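Local coordinates for chemotaxis protein CheX (Desulfovibrio desulfuricans subsp. desulfuricans str. G20, PDB 3HM4) that probably removes phosphate from the response regulator CheY in bacterial chemotaxis, as other CheX phosphatases do, at residues 12-17 against 140-145; 23-28 against 73-78; 50-55 against 98-103; 61-66 against 127-132. One frame throughout, in Å; residues are numbered along the deposited sequence. Where two conformers were deposited one is given.

Contact 1 of 4, residues 12-17 against 140-145; sequences PFVTAT and IPFKTN
The carbonyl O of F13 is gripped twice by T17, the residue whose methyl meets the ring of F142 on the strand. The backbone N of T17 makes the ordinary helical bond to F13 O at 3.0 Å. The hydroxyl OG1 of T17 adds a second bond to F13 O, at 2.9 Å, coming from the other face of the carbonyl plane and tilted 30° from it. That bond satisfies a buried hydroxyl within its own helix and fixes the rotation of the side chain, leaving the methyl to do the apolar work: T17 CG2 sits 3.7 Å from F142 CZ, and the approach to the ring is slanting.

One turn earlier V14 straddles the two inward-facing residues of the strand. Its CG2 lies 3.6 Å from I140 CG1, while the other branch, CG1, lies more loosely, 4.2 Å from F142 CZ. This is a helix laid on a sheet: helix 10-25 runs nearly along strand 138-143, the local axes 23° apart and 10.5 Å from each other at closest. I140 and F142, two apart on the strand, both face the helix.

I140 bends its end away from the usual staggered positions, with chi2 at 94°, and its CD1 stays 3.9 Å from V14 CG2. Around the pair, F142 stacks its ring on F149 of the neighbouring strand, and V14 and F142 both touch P31 of strand 30-36 on the other flank. F13 turns the end of its side chain away from strand 138-143 and stacks on F153.

Contact 2 of 4, residues 23-28 against 73-78; sequences TMAGIQ and VKAMLG
M24 and M76 lean into each other where the C-terminal ends of helices 10-25 and 66-77 meet at the surface of the alpha/beta fold. Both are selenomethionines, and their side chains run at a slant to one another rather than in line. M24 is curled, bent at both its second and third torsions, whereas M76 starts out extended: its chi2 of 177° puts SE 4.0 Å from M24 CB, and the bend at chi3 (70°) then turns CE toward M24. The terminal methyls, CE of M24 and CE of M76, come within 3.3 Å; this is tighter than normal carbon contact, and since M76 was modelled in two conformers the closeness is doubtful. The pair does not stand alone: M24 also touches M98 and M76 touches V95, both on helix 84-109.

Next to the selenomethionines the helices are joined by two alanines. A25 and A75 bring their CA atoms within 4.8 Å, a spacing that small side chains permit, and their methyl carbons, A25 CB and A75 CB, stand 3.9 Å apart. Helix 10-25 ends here: G26 leaves the helical conformation with phi 62°, and I27 then packs on C68 and V72 of helix 66-77. The methyl of A75 points at the terminal turn, its CB 3.1 Å from A25 O and 3.5 Å from A25 CA.

Contact 3 of 4, residues 50-55 against 98-103; sequences VGITGH and MISGQA
No flat side chain comes between V50 CG1 and S100 CB, the carbons that meet here; the planar group that bears on the contact is the guanidinium of R104, a turn further along the helix. It ties the contact together from one end, since R104 NE is hydrogen-bonded to S100 OG while the R104 side chain is also touched by I52.

The contact itself is small and buried, with 86 Å² of surface lost over both sides. V50 CG1 lies 3.9 Å from S100 CB, carbon against carbon. Chi1 of V50 is 62°, which wedges CG1 between the backbone N and the carbonyl carbon while CG2 lies opposite the N. I52, two residues on and so on the same face of the strand, is more distant: its CG2 approaches S100 OG at 4.4 Å, a loose apolar neighbour to a hydroxyl whose polar partner is R104. S100 swings that hydroxyl opposite its own backbone N (chi1 175°).

In the fold this is where the long helix 84-109 lies over strand 47-53 of the antiparallel sheet, and the CA atoms of V50 and S100 are 7.3 Å apart. In CheC and CheX relatives the equivalent helix carries the Glu and Asn of the phosphatase site.

V50 also packs on P119 of the adjoining strand 115-123. Further along, T53 OG1 is hydrogen-bonded to T53 OG1 of the second subunit, so the far end of the strand borders the dimer interface.

Contact 4 of 4, residues 61-66 against 127-132; sequences SVTFTK and HTISHV
S61 and H131 make the polar link of this contact: S61 OG and H131 NE2 are 2.8 Å apart, a hydrogen bond in which either could be the donor. The hydroxyl arrives at the ring edge, in the imidazole plane, and both residues are buried. S61 holds OG between its backbone N and carbonyl carbon (chi1 64°), which aims it at the ring, while its CB also faces I129, 4.4 Å from CD1.

Two residues on, T63 returns to the contact, its side chain sliding past that of I129 in the opposite direction, with T63 OG1 3.5 Å from I129 CG2. The hydroxyl takes its hydrogen bond elsewhere, from or to S47 OG. I129 thus touches both inward residues of strand 58-64. After F64 the strand gives way to T65, the N-cap of helix 66-77.

The strand axes are 9.2 Å apart, too far for backbone pairing: strand 127-131, paired with 42-44 in a small second sheet, runs nearly antiparallel to strand 58-64, packed against its face. Its residues T128 to H131 form an antiparallel ladder with a strand of the second subunit, consistent with the continuous intersubunit sheet through which CheX relatives dimerise.

In the fold
Contacts 1, 3 and 4 all reach the six-stranded antiparallel sheet, which they approach from its two faces. Helix 10-25 (contact 1) and helix 84-109 (contact 3) lie on one face, strand 127-131 (contact 4) on the other. Contacts 1 and 3 have centres about 15 Å apart and meet where A16 packs against Q102 and A103. Contact 2 ties helix 10-25 to helix 66-77; it joins contact 1 through N145 and I27, and contact 3 through M24 and M98. Along the chain contact 1 spans the other three, whose segments alternate, so the fold is interlaced rather than modular. Contacts 3 and 4, about 17 Å between centres, use neighbouring strands and both border the second subunit.

Contact 1 of 4, residues 12-17 against 140-145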
loop_
_atom_site.group_PDB
_atom_site.type_symbol
_atom_site.label_atom_id
_atom_site.label_comp_id
_atom_site.label_asym_id
_atom_site.label_seq_id
_atom_site.Cartn_x
_atom_site.Cartn_y
_atom_site.Cartn_z
ATOM N N PRO A 12 -4.080 -7.576 -18.789
ATOM C CA PRO A 12 -3.590 -6.196 -18.798
ATOM C C PRO A 12 -2.553 -5.892 -17.705
ATOM O O PRO A 12 -1.610 -5.110 -17.936
ATOM C CB PRO A 12 -4.874 -5.350 -18.649
ATOM C CG PRO A 12 -5.889 -6.272 -18.224
ATOM C CD PRO A 12 -5.552 -7.607 -18.807
ATOM N N PHE A 13 -2.703 -6.547 -16.540
ATOM C CA PHE A 13 -1.743 -6.366 -15.458
ATOM C C PHE A 13 -0.415 -7.055 -15.772
ATOM O O PHE A 13 0.656 -6.481 -15.544
ATOM C CB PHE A 13 -2.304 -6.929 -14.143
ATOM C CG PHE A 13 -3.584 -6.274 -13.700
ATOM C CD1 PHE A 13 -3.562 -5.099 -12.974
ATOM C CD2 PHE A 13 -4.813 -6.823 -14.036
ATOM C CE1 PHE A 13 -4.731 -4.496 -12.570
ATOM C CE2 PHE A 13 -5.985 -6.231 -13.627
ATOM C CZ PHE A 13 -5.946 -5.053 -12.906
ATOM N N VAL A 14 -0.500 -8.256 -16.337
ATOM C CA VAL A 14 0.689 -9.045 -16.676
ATOM C C VAL A 14 1.480 -8.349 -17.809
ATOM O O VAL A 14 2.699 -8.167 -17.697
ATOM C CB VAL A 14 0.333 -10.496 -17.065
ATOM C CG1 VAL A 14 1.578 -11.284 -17.521
ATOM C CG2 VAL A 14 -0.333 -11.211 -15.875
ATOM N N THR A 15 0.794 -7.965 -18.880
ATOM C CA THR A 15 1.457 -7.280 -19.993
ATOM C C THR A 15 2.109 -5.974 -19.550
ATOM O O THR A 15 3.240 -5.696 -19.928
ATOM C CB THR A 15 0.476 -7.029 -21.143
ATOM O OG1 THR A 15 0.017 -8.287 -21.647
ATOM C CG2 THR A 15 1.109 -6.216 -22.281
ATOM N N ALA A 16 1.399 -5.182 -18.751
ATOM C CA ALA A 16 1.983 -3.937 -18.262
ATOM C C ALA A 16 3.270 -4.197 -17.449
ATOM O O ALA A 16 4.269 -3.505 -17.580
ATOM C CB ALA A 16 0.971 -3.145 -17.419
ATOM N N THR A 17 3.187 -5.185 -16.557
ATOM C CA THR A 17 4.332 -5.554 -15.704
ATOM C C THR A 17 5.535 -6.016 -16.546
ATOM O O THR A 17 6.656 -5.550 -16.344
ATOM C CB THR A 17 3.935 -6.598 -14.671
ATOM O OG1 THR A 17 2.915 -6.037 -13.847
ATOM C CG2 THR A 17 5.114 -6.955 -13.785
ATOM N N ILE A 140 0.580 -13.380 -9.967
ATOM C CA ILE A 140 1.290 -13.832 -11.149
ATOM C C ILE A 140 2.780 -13.863 -10.807
ATOM O O ILE A 140 3.374 -12.801 -10.597
ATOM C CB ILE A 140 1.045 -12.988 -12.390
ATOM C CG1 ILE A 140 -0.477 -12.736 -12.602
ATOM C CG2 ILE A 140 1.691 -13.741 -13.608
ATOM C CD1 ILE A 140 -0.988 -11.458 -12.019
ATOM N N PRO A 141 3.394 -15.061 -10.742
ATOM C CA PRO A 141 4.808 -15.128 -10.412
ATOM C C PRO A 141 5.642 -14.865 -11.670
ATOM O O PRO A 141 5.212 -15.214 -12.775
ATOM C CB PRO A 141 4.983 -16.556 -9.908
ATOM C CG PRO A 141 3.993 -17.338 -10.786
ATOM C CD PRO A 141 2.833 -16.380 -11.054
ATOM N N PHE A 142 6.858 -14.319 -11.470
ATOM C CA PHE A 142 7.758 -14.026 -12.573
ATOM C C PHE A 142 9.145 -14.546 -12.284
ATOM O O PHE A 142 9.648 -14.443 -11.156
ATOM C CB PHE A 142 7.924 -12.504 -12.787
ATOM C CG PHE A 142 6.787 -11.842 -13.524
ATOM C CD1 PHE A 142 5.560 -11.620 -12.896
ATOM C CD2 PHE A 142 6.970 -11.382 -14.816
ATOM C CE1 PHE A 142 4.521 -10.982 -13.569
ATOM C CE2 PHE A 142 5.974 -10.702 -15.490
ATOM C CZ PHE A 142 4.721 -10.512 -14.855
ATOM N N LYS A 143 9.783 -15.024 -13.354
ATOM C CA LYS A 143 11.228 -15.241 -13.387
ATOM C C LYS A 143 11.847 -14.038 -14.095
ATOM O O LYS A 143 11.208 -13.373 -14.906
ATOM C CB LYS A 143 11.587 -16.475 -14.201
ATOM C CG LYS A 143 11.148 -17.767 -13.597
ATOM C CD LYS A 143 11.696 -18.986 -14.388
ATOM C CE LYS A 143 11.245 -19.074 -15.802
ATOM N NZ LYS A 143 9.807 -19.244 -15.926
ATOM N N THR A 144 13.091 -13.727 -13.741
ATOM C CA THR A 144 13.879 -12.725 -14.429
ATOM C C THR A 144 15.315 -13.225 -14.494
ATOM O O THR A 144 15.663 -14.280 -13.942
ATOM C CB THR A 144 13.856 -11.329 -13.723
ATOM O OG1 THR A 144 14.796 -11.253 -12.638
ATOM C CG2 THR A 144 12.454 -10.890 -13.268
ATOM N N ASN A 145 16.183 -12.434 -15.101
ATOM C CA ASN A 145 17.608 -12.788 -15.112
ATOM C C ASN A 145 18.271 -12.678 -13.738
ATOM O O ASN A 145 19.362 -13.195 -13.541
ATOM C CB ASN A 145 18.385 -11.857 -16.053
ATOM C CG ASN A 145 17.969 -11.978 -17.497
ATOM O OD1 ASN A 145 17.456 -13.013 -17.930
ATOM N ND2 ASN A 145 18.269 -10.910 -18.295
#

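Contact 2 of 4, residues 23-28 against 73-78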
loop_
_atom_site.group_PDB
_atom_site.type_symbol
_atom_site.label_atom_id
_atom_site.label_comp_id
_atom_site.label_asym_id
_atom_site.label_seq_id
_atom_site.Cartn_x
_atom_site.Cartn_y
_atom_site.Cartn_z
ATOM N N THR A 23 11.478 -2.838 -20.255
ATOM C CA THR A 23 11.959 -1.521 -20.699
ATOM C C THR A 23 12.862 -0.833 -19.729
ATOM O O THR A 23 13.970 -0.406 -20.094
ATOM C CB THR A 23 10.801 -0.570 -20.974
ATOM O OG1 THR A 23 9.985 -1.136 -21.991
ATOM C CG2 THR A 23 11.295 0.802 -21.394
HETATM N N MSE A 24 12.429 -0.739 -18.464
HETATM C CA MSE A 24 13.193 -0.016 -17.462
HETATM C C MSE A 24 14.425 -0.718 -16.917
HETATM O O MSE A 24 15.398 -0.036 -16.584
HETATM C CB MSE A 24 12.262 0.365 -16.284
HETATM C CG MSE A 24 11.110 1.267 -16.702
HETATM SE SE MSE A 24 11.575 2.900 -17.596
HETATM C CE MSE A 24 12.587 3.855 -16.245
ATOM N N ALA A 25 14.366 -2.048 -16.794
ATOM C CA ALA A 25 15.408 -2.836 -16.161
ATOM C C ALA A 25 16.118 -3.830 -17.058
ATOM O O ALA A 25 17.192 -4.300 -16.658
ATOM C CB ALA A 25 14.846 -3.548 -14.906
ATOM N N GLY A 26 15.558 -4.218 -18.203
ATOM C CA GLY A 26 16.230 -5.164 -19.085
ATOM C C GLY A 26 16.475 -6.550 -18.483
ATOM O O GLY A 26 17.299 -7.317 -18.974
ATOM N N ILE A 27 15.690 -6.907 -17.461
ATOM C CA ILE A 27 15.850 -8.151 -16.719
ATOM C C ILE A 27 15.119 -9.340 -17.338
ATOM O O ILE A 27 15.098 -10.395 -16.717
ATOM C CB ILE A 27 15.501 -7.942 -15.212
ATOM C CG1 ILE A 27 14.003 -7.636 -15.007
ATOM C CG2 ILE A 27 16.457 -6.864 -14.544
ATOM C CD1 ILE A 27 13.719 -7.557 -13.482
ATOM N N GLN A 28 14.505 -9.178 -18.528
ATOM C CA GLN A 28 13.849 -10.243 -19.255
ATOM C C GLN A 28 12.805 -10.952 -18.372
ATOM O O GLN A 28 12.882 -12.154 -18.155
ATOM C CB GLN A 28 14.864 -11.215 -19.873
ATOM C CG GLN A 28 15.647 -10.485 -21.000
ATOM C CD GLN A 28 16.723 -11.331 -21.641
ATOM O OE1 GLN A 28 17.741 -11.601 -21.036
ATOM N NE2 GLN A 28 16.513 -11.707 -22.878
ATOM N N VAL A 73 17.002 -1.708 -9.362
ATOM C CA VAL A 73 17.571 -0.429 -8.943
ATOM C C VAL A 73 18.891 -0.167 -9.718
ATOM O O VAL A 73 19.109 0.950 -10.207
ATOM C CB VAL A 73 17.784 -0.346 -7.406
ATOM C CG1 VAL A 73 18.624 0.888 -7.026
ATOM C CG2 VAL A 73 16.430 -0.370 -6.677
ATOM N N LYS A 74 19.740 -1.193 -9.853
ATOM C CA LYS A 74 21.000 -1.047 -10.591
ATOM C C LYS A 74 20.757 -0.803 -12.082
ATOM O O LYS A 74 21.469 0.005 -12.731
ATOM C CB LYS A 74 21.910 -2.258 -10.366
ATOM C CG LYS A 74 22.494 -2.318 -8.998
ATOM C CD LYS A 74 23.460 -3.465 -8.823
ATOM C CE LYS A 74 24.090 -3.422 -7.452
ATOM N NZ LYS A 74 25.198 -4.394 -7.312
ATOM N N ALA A 75 19.810 -1.513 -12.677
ATOM C CA ALA A 75 19.490 -1.327 -14.098
ATOM C C ALA A 75 18.965 0.080 -14.394
ATOM O O ALA A 75 19.392 0.702 -15.381
ATOM C CB ALA A 75 18.515 -2.367 -14.590
HETATM N N MSE A 76 18.153 0.625 -13.493
HETATM C CA MSE A 76 17.527 1.925 -13.702
HETATM C C MSE A 76 18.373 3.121 -13.358
HETATM O O MSE A 76 18.281 4.141 -14.046
HETATM C CB MSE A 76 16.220 1.997 -12.932
HETATM C CG MSE A 76 15.251 1.033 -13.531
HETATM SE SE MSE A 76 13.634 0.990 -12.590
HETATM C CE MSE A 76 12.922 2.778 -13.097
ATOM N N LEU A 77 19.179 3.006 -12.308
ATOM C CA LEU A 77 19.998 4.081 -11.812
ATOM C C LEU A 77 21.498 3.825 -11.853
ATOM O O LEU A 77 22.254 4.773 -11.611
ATOM C CB LEU A 77 19.513 4.470 -10.420
ATOM C CG LEU A 77 18.050 4.948 -10.339
ATOM C CD1 LEU A 77 17.519 5.019 -8.906
ATOM C CD2 LEU A 77 17.950 6.322 -11.012
ATOM N N GLY A 78 21.940 2.632 -12.266
ATOM C CA GLY A 78 23.376 2.301 -12.427
ATOM C C GLY A 78 23.918 1.273 -11.437
ATOM O O GLY A 78 23.469 1.204 -10.277
#

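Contact 3 of 4, residues 50-55 against 98-103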
loop_
_atom_site.group_PDB
_atom_site.type_symbol
_atom_site.label_atom_id
_atom_site.label_comp_id
_atom_site.label_asym_id
_atom_site.label_seq_id
_atom_site.Cartn_x
_atom_site.Cartn_y
_atom_site.Cartn_z
ATOM N N VAL A 50 -0.218 0.047 -5.046
ATOM C CA VAL A 50 -0.917 1.217 -5.572
ATOM C C VAL A 50 -2.385 0.913 -5.738
ATOM O O VAL A 50 -2.746 -0.072 -6.356
ATOM C CB VAL A 50 -0.274 1.757 -6.894
ATOM C CG1 VAL A 50 -0.305 0.731 -8.084
ATOM C CG2 VAL A 50 -0.904 3.094 -7.290
ATOM N N GLY A 51 -3.215 1.787 -5.173
ATOM C CA GLY A 51 -4.654 1.591 -5.262
ATOM C C GLY A 51 -5.226 2.066 -6.589
ATOM O O GLY A 51 -4.687 2.979 -7.232
ATOM N N ILE A 52 -6.326 1.434 -6.992
ATOM C CA ILE A 52 -7.074 1.825 -8.191
ATOM C C ILE A 52 -8.542 1.928 -7.818
ATOM O O ILE A 52 -9.060 1.194 -6.959
ATOM C CB ILE A 52 -6.793 0.871 -9.388
ATOM C CG1 ILE A 52 -7.278 -0.548 -9.136
ATOM C CG2 ILE A 52 -5.284 0.910 -9.719
ATOM C CD1 ILE A 52 -7.088 -1.452 -10.374
ATOM N N THR A 53 -9.237 2.823 -8.519
ATOM C CA THR A 53 -10.667 3.059 -8.279
ATOM C C THR A 53 -11.413 3.128 -9.628
ATOM O O THR A 53 -10.882 3.574 -10.626
ATOM C CB THR A 53 -10.892 4.332 -7.488
ATOM O OG1 THR A 53 -10.462 5.461 -8.255
ATOM C CG2 THR A 53 -10.146 4.306 -6.119
ATOM N N GLY A 54 -12.665 2.713 -9.612
ATOM C CA GLY A 54 -13.497 2.708 -10.845
ATOM C C GLY A 54 -14.788 1.999 -10.589
ATOM O O GLY A 54 -15.277 2.122 -9.507
ATOM N N HIS A 55 -15.292 1.195 -11.548
ATOM C CA HIS A 55 -16.551 0.452 -11.323
ATOM C C HIS A 55 -16.476 -0.497 -10.131
ATOM O O HIS A 55 -17.475 -0.742 -9.438
ATOM C CB HIS A 55 -17.083 -0.250 -12.599
ATOM C CG HIS A 55 -16.326 -1.490 -12.980
ATOM N ND1 HIS A 55 -15.109 -1.457 -13.624
ATOM C CD2 HIS A 55 -16.635 -2.806 -12.831
ATOM C CE1 HIS A 55 -14.689 -2.690 -13.834
ATOM N NE2 HIS A 55 -15.585 -3.532 -13.353
HETATM N N MSE A 98 4.324 3.348 -13.446
HETATM C CA MSE A 98 4.233 2.944 -14.839
HETATM C C MSE A 98 3.358 1.715 -15.047
HETATM O O MSE A 98 2.566 1.679 -15.996
HETATM C CB MSE A 98 5.612 2.716 -15.451
HETATM C CG MSE A 98 6.435 3.987 -15.583
HETATM SE SE MSE A 98 8.230 3.590 -16.170
HETATM C CE MSE A 98 7.823 2.911 -17.894
ATOM N N ILE A 99 3.452 0.723 -14.150
ATOM C CA ILE A 99 2.586 -0.440 -14.232
ATOM C C ILE A 99 1.114 0.012 -14.056
ATOM O O ILE A 99 0.256 -0.390 -14.827
ATOM C CB ILE A 99 2.933 -1.536 -13.196
ATOM C CG1 ILE A 99 4.273 -2.188 -13.601
ATOM C CG2 ILE A 99 1.821 -2.606 -13.081
ATOM C CD1 ILE A 99 4.830 -3.116 -12.528
ATOM N N SER A 100 0.857 0.858 -13.059
ATOM C CA SER A 100 -0.483 1.368 -12.870
ATOM C C SER A 100 -1.000 2.086 -14.139
ATOM O O SER A 100 -2.115 1.819 -14.613
ATOM C CB SER A 100 -0.519 2.311 -11.688
ATOM O OG SER A 100 -1.794 2.913 -11.569
ATOM N N GLY A 101 -0.196 2.980 -14.684
ATOM C CA GLY A 101 -0.619 3.741 -15.873
ATOM C C GLY A 101 -0.894 2.852 -17.070
ATOM O O GLY A 101 -1.934 2.969 -17.739
ATOM N N GLN A 102 0.001 1.892 -17.300
ATOM C CA GLN A 102 -0.146 0.986 -18.452
ATOM C C GLN A 102 -1.269 -0.017 -18.302
ATOM O O GLN A 102 -1.994 -0.272 -19.242
ATOM C CB GLN A 102 1.185 0.319 -18.777
ATOM C CG GLN A 102 2.185 1.359 -19.242
ATOM C CD GLN A 102 3.519 0.801 -19.669
ATOM O OE1 GLN A 102 3.615 -0.328 -20.119
ATOM N NE2 GLN A 102 4.551 1.618 -19.544
ATOM N N ALA A 103 -1.443 -0.573 -17.108
ATOM C CA ALA A 103 -2.515 -1.543 -16.859
ATOM C C ALA A 103 -3.858 -0.831 -16.996
ATOM O O ALA A 103 -4.789 -1.374 -17.616
ATOM C CB ALA A 103 -2.369 -2.178 -15.472
#

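Contact 4 of 4, residues 61-66 against 127-132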
loop_
_atom_site.group_PDB
_atom_site.type_symbol
_atom_site.label_atom_id
_atom_site.label_comp_id
_atom_site.label_asym_id
_atom_site.label_seq_id
_atom_site.Cartn_x
_atom_site.Cartn_y
_atom_site.Cartn_z
ATOM N N SER A 61 -0.134 -4.769 -6.447
ATOM C CA SER A 61 1.130 -4.796 -5.712
ATOM C C SER A 61 2.167 -5.623 -6.446
ATOM O O SER A 61 1.862 -6.458 -7.288
ATOM C CB SER A 61 0.958 -5.321 -4.280
ATOM O OG SER A 61 0.539 -6.654 -4.295
ATOM N N VAL A 62 3.413 -5.375 -6.081
ATOM C CA VAL A 62 4.526 -6.167 -6.570
ATOM C C VAL A 62 5.439 -6.453 -5.373
ATOM O O VAL A 62 5.752 -5.548 -4.619
ATOM C CB VAL A 62 5.226 -5.462 -7.750
ATOM C CG1 VAL A 62 5.772 -4.089 -7.345
ATOM C CG2 VAL A 62 6.271 -6.372 -8.373
ATOM N N THR A 63 5.807 -7.715 -5.182
ATOM C CA THR A 63 6.678 -8.151 -4.106
ATOM C C THR A 63 7.905 -8.771 -4.755
ATOM O O THR A 63 7.795 -9.767 -5.492
ATOM C CB THR A 63 5.992 -9.071 -3.105
ATOM O OG1 THR A 63 4.985 -8.337 -2.421
ATOM C CG2 THR A 63 6.979 -9.644 -2.087
ATOM N N PHE A 64 9.050 -8.160 -4.492
ATOM C CA PHE A 64 10.328 -8.577 -5.057
ATOM C C PHE A 64 11.170 -9.341 -4.041
ATOM O O PHE A 64 11.212 -8.977 -2.852
ATOM C CB PHE A 64 11.169 -7.345 -5.449
ATOM C CG PHE A 64 10.613 -6.512 -6.576
ATOM C CD1 PHE A 64 10.979 -6.779 -7.890
ATOM C CD2 PHE A 64 9.729 -5.488 -6.325
ATOM C CE1 PHE A 64 10.504 -5.994 -8.927
ATOM C CE2 PHE A 64 9.269 -4.702 -7.338
ATOM C CZ PHE A 64 9.628 -4.960 -8.648
ATOM N N THR A 65 11.884 -10.347 -4.528
ATOM C CA THR A 65 13.019 -10.895 -3.799
ATOM C C THR A 65 14.115 -9.801 -3.730
ATOM O O THR A 65 14.232 -8.935 -4.613
ATOM C CB THR A 65 13.570 -12.163 -4.460
ATOM O OG1 THR A 65 14.104 -11.861 -5.771
ATOM C CG2 THR A 65 12.524 -13.296 -4.543
ATOM N N LYS A 66 15.002 -9.910 -2.750
ATOM C CA LYS A 66 16.073 -8.933 -2.572
ATOM C C LYS A 66 16.929 -8.828 -3.833
ATOM O O LYS A 66 17.186 -7.707 -4.275
ATOM C CB LYS A 66 16.937 -9.375 -1.390
ATOM C CG LYS A 66 18.096 -8.472 -1.093
ATOM C CD LYS A 66 18.900 -9.026 0.091
ATOM C CE LYS A 66 18.276 -8.674 1.352
ATOM N NZ LYS A 66 18.342 -7.184 1.650
ATOM N N HIS A 127 9.324 -8.933 5.114
ATOM C CA HIS A 127 8.028 -8.318 5.437
ATOM C C HIS A 127 6.922 -9.065 4.696
ATOM O O HIS A 127 7.170 -9.794 3.750
ATOM C CB HIS A 127 8.004 -6.814 5.116
ATOM C CG HIS A 127 7.995 -6.509 3.649
ATOM N ND1 HIS A 127 9.125 -6.139 2.956
ATOM C CD2 HIS A 127 6.979 -6.515 2.754
ATOM C CE1 HIS A 127 8.791 -5.951 1.683
ATOM N NE2 HIS A 127 7.497 -6.165 1.529
ATOM N N THR A 128 5.697 -8.827 5.131
ATOM C CA THR A 128 4.558 -9.300 4.419
ATOM C C THR A 128 3.625 -8.172 4.035
ATOM O O THR A 128 3.504 -7.178 4.736
ATOM C CB THR A 128 3.755 -10.353 5.197
ATOM O OG1 THR A 128 3.280 -9.821 6.427
ATOM C CG2 THR A 128 4.632 -11.581 5.498
ATOM N N ILE A 129 2.921 -8.362 2.922
ATOM C CA ILE A 129 1.873 -7.468 2.470
ATOM C C ILE A 129 0.637 -8.315 2.206
ATOM O O ILE A 129 0.718 -9.385 1.585
ATOM C CB ILE A 129 2.303 -6.610 1.266
ATOM C CG1 ILE A 129 1.175 -5.664 0.815
ATOM C CG2 ILE A 129 2.751 -7.442 0.108
ATOM C CD1 ILE A 129 1.670 -4.429 -0.015
ATOM N N SER A 130 -0.497 -7.814 2.679
ATOM C CA SER A 130 -1.782 -8.480 2.585
ATOM C C SER A 130 -2.837 -7.512 2.055
ATOM O O SER A 130 -3.030 -6.456 2.618
ATOM C CB SER A 130 -2.254 -8.946 3.968
ATOM O OG SER A 130 -1.326 -9.875 4.574
ATOM N N HIS A 131 -3.548 -7.901 1.023
ATOM C CA HIS A 131 -4.657 -7.140 0.457
ATOM C C HIS A 131 -5.909 -7.322 1.274
ATOM O O HIS A 131 -6.277 -8.454 1.612
ATOM C CB HIS A 131 -4.918 -7.535 -1.004
ATOM C CG HIS A 131 -3.833 -7.084 -1.914
ATOM N ND1 HIS A 131 -3.853 -5.847 -2.526
ATOM C CD2 HIS A 131 -2.706 -7.708 -2.351
ATOM C CE1 HIS A 131 -2.758 -5.704 -3.256
ATOM N NE2 HIS A 131 -2.039 -6.814 -3.149
ATOM N N VAL A 132 -6.580 -6.228 1.618
ATOM C CA VAL A 132 -7.778 -6.247 2.446
ATOM C C VAL A 132 -8.964 -6.120 1.504
ATOM O O VAL A 132 -9.282 -5.019 1.022
ATOM C CB VAL A 132 -7.757 -5.102 3.459
ATOM C CG1 VAL A 132 -9.064 -5.040 4.260
ATOM C CG2 VAL A 132 -6.529 -5.194 4.374
#